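Local coordinates for hypothetical protein TM1553 (Thermotoga maritima, PDB 1VRM), which belongs to the ApbE family and, like its relatives, probably acts as a magnesium-dependent FAD:protein FMN transferase, at residues V195-P200 with W207-K212; D218-I223 with H303-L308; S264-A269 with E317-F322. One frame throughout, in Å; residues are numbered along the deposited sequence.

The large antiparallel sheet supplies one segment to each contact: 195-200, 303-308 and 264-269. Contacts 1 and 2 pack against it the two members of a small antiparallel sheet, strands 207-212 and 219-225, which bond to each other through I209 N to I223 O and V211 N to D221 O. Contact 3 adds the short C-terminal helical turn, and it shares neighbouring strands with contact 2, where H303 O meets I268 N. Contact 3 is the buried one, mostly apolar and with no hydrogen bond across it, I268 packing on two phenylalanines. Contacts 1 and 2 are only partly buried; the first has a side-chain hydrogen bond across it, while the second mixes methyl contacts with a carboxylate.

Contact 1 of 3, residues V195-P200 with W207-K212; sequences VRIIGP and WVIGVK
V195-I197 and W207-K212 run almost antiparallel, at 170°, but their axes stay 10.2 Å apart, so the strands pack through side chains instead of pairing as sheet neighbours. The firm link lies at one end, where the chain leaves its strand: W207 NE1 donates to G199 O at 2.9 Å, with an N-H...O angle of 176°. The acceptor lies in the plane of the indole, at its edge, whereas the nitrogen sits somewhat out of the carbonyl plane of G199. The indole's pyrrole side also meets I197, whose CG2 is 3.8 Å from W207 CD1. I197 CG1 stands anti to its carbonyl carbon, and the bend at chi2 (-50°) brings CD1 to the same W207 CD1, so two methyls of I197 reach that ring atom from the same side. Further along, I209 CD1 reaches V195 CG1 at 4.2 Å and comes within 4.4 Å of I197 CD1, a looser apolar patch. G199 follows I198 in a classic beta bulge, both residues facing G187. F188 and Y18 meet the W207 ring edge-to-face. Strand 219-225 flanks 207-212 through I209 on I223 and L225, while R196 points the other way, onto helix 166-181 and its salt-bridge partner D172.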
ATOM      1  N   VAL A 195       6.983   3.913  -5.260  1.00  7.23           N
ATOM      2  CA  VAL A 195       7.564   5.145  -5.751  1.00  6.98           C
ATOM      3  C   VAL A 195       6.511   5.994  -6.477  1.00  8.19           C
ATOM      4  O   VAL A 195       5.664   5.455  -7.244  1.00  7.53           O
ATOM      5  CB  VAL A 195       8.703   4.841  -6.754  1.00  9.87           C
ATOM      6  CG1 VAL A 195       9.307   6.123  -7.291  1.00 12.63           C
ATOM      7  CG2 VAL A 195       9.831   3.992  -6.102  1.00 11.69           C
ATOM      8  N   ARG A 196       6.525   7.289  -6.207  1.00  6.02           N
ATOM      9  CA  ARG A 196       5.735   8.268  -6.968  1.00  4.79           C
ATOM     10  C   ARG A 196       6.692   9.297  -7.590  1.00  6.20           C
ATOM     11  O   ARG A 196       7.523   9.868  -6.893  1.00  4.71           O
ATOM     12  CB  ARG A 196       4.720   8.963  -6.094  1.00  5.15           C
ATOM     13  CG  ARG A 196       3.814   9.890  -6.808  1.00  6.81           C
ATOM     14  CD  ARG A 196       2.809   9.129  -7.653  1.00 11.51           C
ATOM     15  NE  ARG A 196       1.672   9.930  -7.996  1.00 18.49           N
ATOM     16  CZ  ARG A 196       1.554  10.515  -9.146  1.00 15.77           C
ATOM     17  NH1 ARG A 196       2.523  10.415  -9.994  1.00 13.03           N
ATOM     18  NH2 ARG A 196       0.520  11.256  -9.404  1.00 16.28           N
ATOM     19  N   ILE A 197       6.589   9.495  -8.899  1.00  4.30           N
ATOM     20  CA  ILE A 197       7.413  10.460  -9.586  1.00  4.69           C
ATOM     21  C   ILE A 197       6.821  11.870  -9.351  1.00  6.39           C
ATOM     22  O   ILE A 197       5.635  12.124  -9.613  1.00  7.80           O
ATOM     23  CB  ILE A 197       7.522  10.181 -11.084  1.00  5.50           C
ATOM     24  CG1 ILE A 197       8.007   8.763 -11.371  1.00  9.58           C
ATOM     25  CG2 ILE A 197       8.366  11.226 -11.797  1.00  7.68           C
ATOM     26  CD1 ILE A 197       9.210   8.338 -10.654  1.00 10.10           C
ATOM     27  N   ILE A 198       7.688  12.801  -8.954  1.00  5.17           N
ATOM     28  CA  ILE A 198       7.313  14.202  -8.844  1.00  5.95           C
ATOM     29  C   ILE A 198       7.350  14.892 -10.200  1.00  6.85           C
ATOM     30  O   ILE A 198       6.370  15.548 -10.621  1.00  8.06           O
ATOM     31  CB  ILE A 198       8.173  14.982  -7.841  1.00  6.53           C
ATOM     32  CG1 ILE A 198       8.001  14.429  -6.433  1.00  7.60           C
ATOM     33  CG2 ILE A 198       7.856  16.488  -7.916  1.00  8.33           C
ATOM     34  CD1 ILE A 198       9.039  14.977  -5.403  1.00  7.75           C
ATOM     35  N   GLY A 199       8.486  14.735 -10.878  1.00  5.89           N
ATOM     36  CA  GLY A 199       8.679  15.228 -12.239  1.00  6.81           C
ATOM     37  C   GLY A 199       9.880  14.531 -12.816  1.00  6.53           C
ATOM     38  O   GLY A 199      10.665  13.949 -12.093  1.00  6.74           O
ATOM     39  N   PRO A 200      10.070  14.617 -14.140  1.00  8.12           N
ATOM     40  CA  PRO A 200      11.104  13.911 -14.829  1.00  8.16           C
ATOM     41  C   PRO A 200      12.510  14.368 -14.461  1.00  6.83           C
ATOM     42  O   PRO A 200      12.743  15.513 -14.065  1.00  7.58           O
ATOM     43  CB  PRO A 200      10.847  14.199 -16.298  1.00  9.79           C
ATOM     44  CG  PRO A 200       9.819  15.115 -16.353  1.00 14.00           C
ATOM     45  CD  PRO A 200       9.239  15.412 -15.031  1.00 10.68           C
ATOM     46  N   TRP A 207      13.011   8.279 -14.810  1.00  8.31           N
ATOM     47  CA  TRP A 207      13.684   7.661 -13.694  1.00  6.06           C
ATOM     48  C   TRP A 207      13.742   6.172 -13.968  1.00  9.32           C
ATOM     49  O   TRP A 207      12.773   5.558 -14.416  1.00  8.60           O
ATOM     50  CB  TRP A 207      12.975   7.919 -12.386  1.00  5.80           C
ATOM     51  CG  TRP A 207      12.913   9.378 -12.048  1.00  5.26           C
ATOM     52  CD1 TRP A 207      11.950  10.266 -12.394  1.00 10.10           C
ATOM     53  CD2 TRP A 207      13.921  10.110 -11.386  1.00  3.98           C
ATOM     54  NE1 TRP A 207      12.266  11.505 -11.936  1.00  8.87           N
ATOM     55  CE2 TRP A 207      13.493  11.452 -11.326  1.00  6.93           C
ATOM     56  CE3 TRP A 207      15.137   9.771 -10.820  1.00  9.17           C
ATOM     57  CZ2 TRP A 207      14.248  12.429 -10.730  1.00  7.22           C
ATOM     58  CZ3 TRP A 207      15.882  10.752 -10.225  1.00  8.94           C
ATOM     59  CH2 TRP A 207      15.422  12.063 -10.170  1.00  8.76           C
ATOM     60  N   VAL A 208      14.882   5.590 -13.647  1.00  8.23           N
ATOM     61  CA  VAL A 208      15.119   4.159 -13.897  1.00 11.86           C
ATOM     62  C   VAL A 208      14.939   3.444 -12.594  1.00 12.55           C
ATOM     63  O   VAL A 208      15.628   3.738 -11.607  1.00 12.73           O
ATOM     64  CB  VAL A 208      16.530   3.878 -14.404  1.00 14.35           C
ATOM     65  CG1 VAL A 208      16.637   2.366 -14.798  1.00 14.20           C
ATOM     66  CG2 VAL A 208      16.841   4.757 -15.584  1.00 15.78           C
ATOM     67  N   ILE A 209      13.988   2.533 -12.566  1.00  9.80           N
ATOM     68  CA  ILE A 209      13.563   1.883 -11.334  1.00 12.34           C
ATOM     69  C   ILE A 209      13.787   0.383 -11.477  1.00 11.85           C
ATOM     70  O   ILE A 209      13.335  -0.235 -12.440  1.00 10.06           O
ATOM     71  CB  ILE A 209      12.110   2.192 -10.989  1.00 11.60           C
ATOM     72  CG1 ILE A 209      11.929   3.707 -10.827  1.00 13.09           C
ATOM     73  CG2 ILE A 209      11.696   1.448  -9.733  1.00 17.24           C
ATOM     74  CD1 ILE A 209      10.526   4.192 -10.844  1.00 18.33           C
ATOM     75  N   GLY A 210      14.513  -0.169 -10.524  1.00 11.68           N
ATOM     76  CA  GLY A 210      14.797  -1.603 -10.501  1.00 11.53           C
ATOM     77  C   GLY A 210      13.712  -2.387  -9.770  1.00 14.27           C
ATOM     78  O   GLY A 210      13.321  -2.008  -8.690  1.00 20.27           O
ATOM     79  N   VAL A 211      13.195  -3.456 -10.374  1.00 10.19           N
ATOM     80  CA  VAL A 211      12.245  -4.349  -9.737  1.00 10.11           C
ATOM     81  C   VAL A 211      13.101  -5.395  -9.016  1.00 11.22           C
ATOM     82  O   VAL A 211      13.912  -6.046  -9.642  1.00 11.53           O
ATOM     83  CB  VAL A 211      11.324  -5.054 -10.756  1.00 12.31           C
ATOM     84  CG1 VAL A 211      10.378  -6.007 -10.058  1.00 14.38           C
ATOM     85  CG2 VAL A 211      10.575  -4.004 -11.652  1.00 12.03           C
ATOM     86  N   LYS A 212      12.939  -5.503  -7.698  1.00 15.94           N
ATOM     87  CA  LYS A 212      13.830  -6.356  -6.918  1.00 15.72           C
ATOM     88  C   LYS A 212      13.410  -7.829  -7.016  1.00 13.89           C
ATOM     89  O   LYS A 212      12.240  -8.173  -7.118  1.00 14.91           O
ATOM     90  CB  LYS A 212      13.869  -5.916  -5.451  1.00 19.59           C
ATOM     91  CG  LYS A 212      12.599  -6.162  -4.683  1.00 27.74           C
TER

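Contact 2 of 3, residues D218-I223 with H303-L308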
ATOM      1  N   ASP A 218      19.620  -9.171  -6.489  1.00 23.25           N
ATOM      2  CA  ASP A 218      19.681  -8.696  -7.870  1.00 22.15           C
ATOM      3  C   ASP A 218      18.365  -8.031  -8.251  1.00 19.69           C
ATOM      4  O   ASP A 218      17.370  -8.149  -7.557  1.00 21.06           O
ATOM      5  CB  ASP A 218      19.932  -9.871  -8.824  1.00 21.97           C
ATOM      6  CG  ASP A 218      18.883 -11.000  -8.676  1.00 27.65           C
ATOM      7  OD1 ASP A 218      18.783 -11.603  -7.563  1.00 24.89           O
ATOM      8  OD2 ASP A 218      18.183 -11.312  -9.689  1.00 30.52           O
ATOM      9  N   VAL A 219      18.423  -7.278  -9.334  1.00 18.59           N
ATOM     10  CA  VAL A 219      17.260  -6.676  -9.973  1.00 19.46           C
ATOM     11  C   VAL A 219      16.791  -7.647 -11.057  1.00 17.05           C
ATOM     12  O   VAL A 219      17.609  -8.109 -11.869  1.00 18.78           O
ATOM     13  CB  VAL A 219      17.698  -5.335 -10.590  1.00 21.70           C
ATOM     14  CG1 VAL A 219      16.660  -4.772 -11.453  1.00 22.56           C
ATOM     15  CG2 VAL A 219      18.055  -4.365  -9.470  1.00 24.73           C
ATOM     16  N   ILE A 220      15.489  -7.897 -11.137  1.00 11.54           N
ATOM     17  CA  ILE A 220      14.985  -8.804 -12.156  1.00 10.70           C
ATOM     18  C   ILE A 220      14.466  -8.026 -13.378  1.00 13.83           C
ATOM     19  O   ILE A 220      14.264  -8.611 -14.437  1.00 12.40           O
ATOM     20  CB  ILE A 220      13.891  -9.749 -11.630  1.00 13.77           C
ATOM     21  CG1 ILE A 220      12.714  -8.941 -11.091  1.00 13.01           C
ATOM     22  CG2 ILE A 220      14.460 -10.738 -10.592  1.00 15.72           C
ATOM     23  CD1 ILE A 220      11.554  -9.816 -10.624  1.00 15.04           C
ATOM     24  N   ASP A 221      14.277  -6.712 -13.262  1.00 10.88           N
ATOM     25  CA  ASP A 221      13.794  -5.929 -14.415  1.00 10.14           C
ATOM     26  C   ASP A 221      14.024  -4.458 -14.102  1.00 10.05           C
ATOM     27  O   ASP A 221      14.097  -4.092 -12.917  1.00 13.18           O
ATOM     28  CB  ASP A 221      12.311  -6.201 -14.603  1.00 10.65           C
ATOM     29  CG  ASP A 221      11.799  -5.861 -16.011  1.00 14.47           C
ATOM     30  OD1 ASP A 221      12.588  -5.509 -16.952  1.00 14.59           O
ATOM     31  OD2 ASP A 221      10.557  -5.932 -16.166  1.00 15.78           O
ATOM     32  N   TYR A 222      14.152  -3.640 -15.161  1.00 10.94           N
ATOM     33  CA  TYR A 222      14.199  -2.187 -15.030  1.00 10.41           C
ATOM     34  C   TYR A 222      13.054  -1.546 -15.764  1.00  9.88           C
ATOM     35  O   TYR A 222      12.755  -1.940 -16.894  1.00 11.99           O
ATOM     36  CB  TYR A 222      15.488  -1.623 -15.571  1.00 13.47           C
ATOM     37  CG  TYR A 222      16.678  -1.883 -14.689  1.00 14.78           C
ATOM     38  CD1 TYR A 222      16.900  -1.116 -13.548  1.00 14.42           C
ATOM     39  CD2 TYR A 222      17.560  -2.908 -14.978  1.00 21.25           C
ATOM     40  CE1 TYR A 222      17.993  -1.351 -12.725  1.00 16.01           C
ATOM     41  CE2 TYR A 222      18.646  -3.151 -14.158  1.00 20.10           C
ATOM     42  CZ  TYR A 222      18.850  -2.367 -13.058  1.00 17.61           C
ATOM     43  OH  TYR A 222      19.935  -2.624 -12.254  1.00 26.42           O
ATOM     44  N   ILE A 223      12.417  -0.598 -15.097  1.00  7.87           N
ATOM     45  CA  ILE A 223      11.418   0.201 -15.744  1.00  9.75           C
ATOM     46  C   ILE A 223      11.793   1.659 -15.744  1.00  9.95           C
ATOM     47  O   ILE A 223      12.657   2.102 -14.993  1.00  9.07           O
ATOM     48  CB  ILE A 223      10.014  -0.008 -15.141  1.00  8.91           C
ATOM     49  CG1 ILE A 223      10.002   0.395 -13.670  1.00 14.10           C
ATOM     50  CG2 ILE A 223       9.609  -1.469 -15.296  1.00 16.29           C
ATOM     51  CD1 ILE A 223       8.620   0.701 -13.127  1.00 18.57           C
ATOM     52  N   HIS A 303      -0.732  -1.983 -14.552  1.00  5.02           N
ATOM     53  CA  HIS A 303       0.142  -2.631 -15.468  1.00  6.29           C
ATOM     54  C   HIS A 303       1.148  -3.385 -14.671  1.00  7.87           C
ATOM     55  O   HIS A 303       1.898  -2.771 -13.891  1.00  8.59           O
ATOM     56  CB  HIS A 303       0.743  -1.569 -16.379  1.00  7.06           C
ATOM     57  CG  HIS A 303      -0.347  -0.756 -17.003  1.00  8.83           C
ATOM     58  ND1 HIS A 303      -1.232  -1.294 -17.921  1.00 12.41           N
ATOM     59  CD2 HIS A 303      -0.842   0.462 -16.669  1.00 12.58           C
ATOM     60  CE1 HIS A 303      -2.194  -0.412 -18.165  1.00 13.92           C
ATOM     61  NE2 HIS A 303      -1.978   0.660 -17.426  1.00 10.45           N
ATOM     62  N   LEU A 304       1.220  -4.706 -14.853  1.00  6.10           N
ATOM     63  CA  LEU A 304       1.846  -5.505 -13.810  1.00  6.00           C
ATOM     64  C   LEU A 304       2.852  -6.551 -14.196  1.00  5.94           C
ATOM     65  O   LEU A 304       2.883  -7.059 -15.324  1.00  6.43           O
ATOM     66  CB  LEU A 304       0.811  -6.155 -12.963  1.00  9.25           C
ATOM     67  CG  LEU A 304       0.081  -7.359 -13.483  1.00 10.68           C
ATOM     68  CD1 LEU A 304      -0.805  -7.921 -12.380  1.00 15.13           C
ATOM     69  CD2 LEU A 304      -0.736  -7.018 -14.729  1.00 14.35           C
ATOM     70  N   LEU A 305       3.665  -6.882 -13.204  1.00  6.40           N
ATOM     71  CA  LEU A 305       4.626  -7.968 -13.279  1.00  6.05           C
ATOM     72  C   LEU A 305       4.450  -8.794 -12.013  1.00  6.51           C
ATOM     73  O   LEU A 305       4.499  -8.235 -10.906  1.00  7.44           O
ATOM     74  CB  LEU A 305       6.045  -7.423 -13.313  1.00  6.44           C
ATOM     75  CG  LEU A 305       7.202  -8.432 -13.355  1.00  7.97           C
ATOM     76  CD1 LEU A 305       8.430  -7.820 -13.910  1.00 10.68           C
ATOM     77  CD2 LEU A 305       7.529  -8.936 -11.959  1.00 12.91           C
ATOM     78  N   ILE A 306       4.268 -10.103 -12.162  1.00  4.98           N
ATOM     79  CA  ILE A 306       4.103 -11.021 -11.044  1.00  6.26           C
ATOM     80  C   ILE A 306       5.301 -11.969 -11.003  1.00  7.26           C
ATOM     81  O   ILE A 306       5.692 -12.516 -12.014  1.00  7.61           O
ATOM     82  CB  ILE A 306       2.835 -11.891 -11.217  1.00  6.09           C
ATOM     83  CG1 ILE A 306       1.591 -11.031 -11.370  1.00  9.69           C
ATOM     84  CG2 ILE A 306       2.706 -12.874 -10.070  1.00  9.19           C
ATOM     85  CD1 ILE A 306       0.404 -11.761 -11.811  1.00 11.08           C
ATOM     86  N   VAL A 307       5.876 -12.171  -9.812  1.00  5.09           N
ATOM     87  CA  VAL A 307       6.852 -13.223  -9.616  1.00  5.10           C
ATOM     88  C   VAL A 307       6.129 -14.309  -8.833  1.00  6.87           C
ATOM     89  O   VAL A 307       5.759 -14.105  -7.668  1.00  6.89           O
ATOM     90  CB  VAL A 307       8.061 -12.758  -8.810  1.00  6.36           C
ATOM     91  CG1 VAL A 307       9.058 -13.955  -8.663  1.00 10.84           C
ATOM     92  CG2 VAL A 307       8.717 -11.542  -9.452  1.00  7.80           C
ATOM     93  N   LEU A 308       5.880 -15.422  -9.490  1.00  5.63           N
ATOM     94  CA  LEU A 308       5.176 -16.520  -8.874  1.00  8.74           C
ATOM     95  C   LEU A 308       6.118 -17.270  -7.917  1.00  7.72           C
ATOM     96  O   LEU A 308       7.331 -17.139  -8.017  1.00  8.47           O
ATOM     97  CB  LEU A 308       4.673 -17.459  -9.945  1.00  8.93           C
ATOM     98  CG  LEU A 308       3.665 -16.856 -10.896  1.00 10.98           C
ATOM     99  CD1 LEU A 308       3.526 -17.797 -12.090  1.00 13.75           C
ATOM    100  CD2 LEU A 308       2.359 -16.587 -10.156  1.00 12.45           C
TER
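D221 O takes a probable hydrogen bond from V211 N, pinning this residue to strand 207-212, while its carboxylate reaches across to L305. OD1 turns back on its own chain, where Y222 N gives it a weak bond, 3.0 Å long and bent to 123°. OD2 points onward and touches L305 CD1 at 3.6 Å, a carboxylate oxygen resting on a methyl. The extended side chain of L305, with CG anti to the backbone N (chi1 178°), carries that methyl out from strand 303-308 to meet it.

Next to this pair the contact turns fully apolar. I220 CD1 and V307 CG2 come tip to tip at 3.5 Å, the closest approach between the two segments, and L305 CD2 is a looser neighbour of the same I220 CD1 at 4.3 Å. I220 sets its CG1 between the backbone N and the carbonyl carbon (chi1 59°), then extends straight, so that CD1 becomes a single probe laid on two residues of the strand. The chain turns a corner at I220, where the small sheet of strands 207-212 and 219-225 packs against strand 303-308 of the large antiparallel sheet. W263, S264 and P214 continue the packing beyond V307.

No hydrogen bond crosses between these segments, so cohesion rests on a few methyls. D221 OD2 also lies close to E323 OE1, a like charge; together with the leucine methyl beside it, this would tend to favour protonation of one of the two acids, though partial exposure should soften the effect.

Contact 3 of 3, residues S264-A269 with E317-F322; sequences SVTIIA and ETFKLF
One face of the F322 ring is covered by I268 CG2, which sits over its centre, 4.2 Å from the centroid and 10° off the normal, a clear CH-pi contact. At the edge of the same ring, in its plane, lies F319 O, the carbonyl that also accepts F322 N. The F319 ring is approached obliquely by I268 CD1 and by T266 O.

I268 thus serves two aromatic residues with different branches. Its CG2 is anti to the backbone N and goes to F322; CG1, anti to the carbonyl carbon (chi1 -60°), extends on to CD1, which lands 3.5 Å from F319 CE2. That same CD1 is 3.7 Å from F322 CB, so it is wedged between the two phenylalanines. F319 runs at about a right angle to the isoleucine. Its CG is anti to the backbone N (chi1 -169°), and this swings the ring in toward the strand although its CB does not point there. T266 CG2 closes the row at 4.2 Å from F319 CE2, while T266 OG1 turns to a hydrogen bond with T232. Replacing I268 with an alanine would remove both branches beyond CB, would probably leave the F322 face without its methyl cover, and is likely to open a gap beside F319 CE2.

On the side away from the strand, K320 NZ and E317 OE2 form a 2.8 Å salt bridge across the helical turn. The turn is tied to strand 303-308 by T318 OG1 with H303 ND1, and F319 rests on L305 of that strand and on D221 and I223 of strand 219-225. The opposite face of strand 264-269, carrying V265, I267 and A269, packs on helix 272-296.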
ATOM      1  N   SER A 264       5.945 -11.892  -5.381  1.00  6.13           N
ATOM      2  CA  SER A 264       5.699 -10.439  -5.469  1.00  6.74           C
ATOM      3  C   SER A 264       4.829 -10.036  -6.626  1.00  8.79           C
ATOM      4  O   SER A 264       4.689 -10.772  -7.611  1.00  7.12           O
ATOM      5  CB  SER A 264       6.992  -9.657  -5.514  1.00  9.93           C
ATOM      6  OG  SER A 264       7.695  -9.902  -6.703  1.00  8.99           O
ATOM      7  N   VAL A 265       4.189  -8.882  -6.480  1.00  6.42           N
ATOM      8  CA  VAL A 265       3.432  -8.293  -7.583  1.00  5.67           C
ATOM      9  C   VAL A 265       3.801  -6.810  -7.604  1.00  8.45           C
ATOM     10  O   VAL A 265       3.751  -6.158  -6.560  1.00  7.79           O
ATOM     11  CB  VAL A 265       1.913  -8.394  -7.369  1.00  6.82           C
ATOM     12  CG1 VAL A 265       1.152  -7.561  -8.416  1.00  9.13           C
ATOM     13  CG2 VAL A 265       1.422  -9.856  -7.348  1.00  7.67           C
ATOM     14  N   THR A 266       4.168  -6.322  -8.784  1.00  6.11           N
ATOM     15  CA  THR A 266       4.594  -4.943  -9.019  1.00  4.88           C
ATOM     16  C   THR A 266       3.612  -4.327 -10.002  1.00  6.95           C
ATOM     17  O   THR A 266       3.316  -4.940 -11.046  1.00  7.04           O
ATOM     18  CB  THR A 266       6.022  -4.882  -9.659  1.00  7.38           C
ATOM     19  OG1 THR A 266       7.003  -5.491  -8.761  1.00  9.36           O
ATOM     20  CG2 THR A 266       6.380  -3.481  -9.975  1.00  9.92           C
ATOM     21  N   ILE A 267       3.074  -3.173  -9.633  1.00  4.43           N
ATOM     22  CA  ILE A 267       2.081  -2.483 -10.436  1.00  5.59           C
ATOM     23  C   ILE A 267       2.563  -1.091 -10.773  1.00  6.69           C
ATOM     24  O   ILE A 267       2.954  -0.341  -9.898  1.00  5.74           O
ATOM     25  CB  ILE A 267       0.792  -2.278  -9.627  1.00  5.97           C
ATOM     26  CG1 ILE A 267       0.221  -3.609  -9.147  1.00 11.36           C
ATOM     27  CG2 ILE A 267      -0.244  -1.473 -10.325  1.00  6.43           C
ATOM     28  CD1 ILE A 267      -0.199  -4.470 -10.168  1.00 13.70           C
ATOM     29  N   ILE A 268       2.511  -0.789 -12.065  1.00  4.71           N
ATOM     30  CA  ILE A 268       2.665   0.576 -12.565  1.00  4.39           C
ATOM     31  C   ILE A 268       1.278   1.153 -12.799  1.00  7.07           C
ATOM     32  O   ILE A 268       0.431   0.537 -13.449  1.00  6.29           O
ATOM     33  CB  ILE A 268       3.435   0.592 -13.886  1.00  5.86           C
ATOM     34  CG1 ILE A 268       4.833  -0.006 -13.712  1.00  8.45           C
ATOM     35  CG2 ILE A 268       3.412   2.018 -14.460  1.00  8.38           C
ATOM     36  CD1 ILE A 268       5.531  -0.302 -15.034  1.00  6.99           C
ATOM     37  N   ALA A 269       1.038   2.342 -12.252  1.00  5.62           N
ATOM     38  CA  ALA A 269      -0.254   3.000 -12.379  1.00  5.00           C
ATOM     39  C   ALA A 269      -0.099   4.529 -12.423  1.00  6.62           C
ATOM     40  O   ALA A 269       1.002   5.062 -12.234  1.00  7.30           O
ATOM     41  CB  ALA A 269      -1.220   2.609 -11.286  1.00  7.50           C
ATOM     42  N   GLU A 317       1.512  -7.252 -21.329  1.00  7.99           N
ATOM     43  CA  GLU A 317       2.143  -6.571 -22.442  1.00 10.56           C
ATOM     44  C   GLU A 317       2.291  -5.061 -22.161  1.00  8.19           C
ATOM     45  O   GLU A 317       3.235  -4.414 -22.595  1.00  9.13           O
ATOM     46  CB  GLU A 317       1.328  -6.810 -23.717  1.00 11.58           C
ATOM     47  CG  GLU A 317       1.352  -8.241 -24.176  1.00 10.15           C
ATOM     48  CD  GLU A 317       2.750  -8.738 -24.521  1.00 23.00           C
ATOM     49  OE1 GLU A 317       3.565  -7.960 -25.088  1.00 29.93           O
ATOM     50  OE2 GLU A 317       3.031  -9.909 -24.198  1.00 32.34           O
ATOM     51  N   THR A 318       1.346  -4.497 -21.425  1.00  7.55           N
ATOM     52  CA  THR A 318       1.413  -3.082 -21.069  1.00  8.09           C
ATOM     53  C   THR A 318       2.647  -2.815 -20.179  1.00  7.96           C
ATOM     54  O   THR A 318       3.280  -1.784 -20.285  1.00  9.58           O
ATOM     55  CB  THR A 318       0.107  -2.567 -20.375  1.00  9.99           C
ATOM     56  OG1 THR A 318      -0.301  -3.406 -19.283  1.00  8.26           O
ATOM     57  CG2 THR A 318      -1.005  -2.444 -21.423  1.00 12.79           C
ATOM     58  N   PHE A 319       2.959  -3.728 -19.258  1.00  7.59           N
ATOM     59  CA  PHE A 319       4.121  -3.571 -18.398  1.00  5.96           C
ATOM     60  C   PHE A 319       5.397  -3.457 -19.252  1.00  7.48           C
ATOM     61  O   PHE A 319       6.256  -2.603 -18.988  1.00  8.15           O
ATOM     62  CB  PHE A 319       4.223  -4.763 -17.388  1.00  7.22           C
ATOM     63  CG  PHE A 319       5.242  -4.542 -16.316  1.00  6.42           C
ATOM     64  CD1 PHE A 319       6.568  -4.859 -16.509  1.00  8.41           C
ATOM     65  CD2 PHE A 319       4.875  -3.933 -15.102  1.00  5.57           C
ATOM     66  CE1 PHE A 319       7.517  -4.595 -15.476  1.00  7.93           C
ATOM     67  CE2 PHE A 319       5.840  -3.711 -14.106  1.00  8.57           C
ATOM     68  CZ  PHE A 319       7.129  -4.051 -14.308  1.00  7.78           C
ATOM     69  N   LYS A 320       5.481  -4.293 -20.295  1.00  7.44           N
ATOM     70  CA  LYS A 320       6.643  -4.351 -21.172  1.00  9.95           C
ATOM     71  C   LYS A 320       6.905  -3.009 -21.821  1.00  9.65           C
ATOM     72  O   LYS A 320       8.047  -2.677 -22.124  1.00 11.48           O
ATOM     73  CB  LYS A 320       6.475  -5.455 -22.240  1.00 11.17           C
ATOM     74  CG  LYS A 320       6.194  -6.851 -21.615  1.00 11.72           C
ATOM     75  CD  LYS A 320       6.215  -7.986 -22.651  1.00 14.07           C
ATOM     76  CE  LYS A 320       5.799  -9.308 -22.073  1.00 19.04           C
ATOM     77  NZ  LYS A 320       5.623 -10.318 -23.189  1.00 21.88           N
ATOM     78  N   LEU A 321       5.861  -2.194 -22.015  1.00  7.77           N
ATOM     79  CA  LEU A 321       6.051  -0.884 -22.610  1.00  7.73           C
ATOM     80  C   LEU A 321       7.001   0.013 -21.805  1.00  6.96           C
ATOM     81  O   LEU A 321       7.573   0.946 -22.338  1.00 11.99           O
ATOM     82  CB  LEU A 321       4.718  -0.158 -22.790  1.00  9.49           C
ATOM     83  CG  LEU A 321       3.720  -0.826 -23.724  1.00 11.16           C
ATOM     84  CD1 LEU A 321       2.348  -0.095 -23.743  1.00 14.52           C
ATOM     85  CD2 LEU A 321       4.318  -0.953 -25.125  1.00 16.74           C
ATOM     86  N   PHE A 322       7.064  -0.231 -20.481  1.00  7.50           N
ATOM     87  CA  PHE A 322       7.852   0.584 -19.546  1.00  7.10           C
ATOM     88  C   PHE A 322       9.266   0.055 -19.332  1.00  8.61           C
ATOM     89  O   PHE A 322      10.027   0.646 -18.606  1.00  8.58           O
ATOM     90  CB  PHE A 322       7.121   0.675 -18.222  1.00  8.40           C
ATOM     91  CG  PHE A 322       5.805   1.369 -18.340  1.00  6.48           C
ATOM     92  CD1 PHE A 322       5.724   2.755 -18.187  1.00 11.08           C
ATOM     93  CD2 PHE A 322       4.655   0.653 -18.587  1.00 10.58           C
ATOM     94  CE1 PHE A 322       4.508   3.375 -18.267  1.00 12.13           C
ATOM     95  CE2 PHE A 322       3.456   1.279 -18.716  1.00  8.93           C
ATOM     96  CZ  PHE A 322       3.375   2.650 -18.575  1.00  9.57           C
TER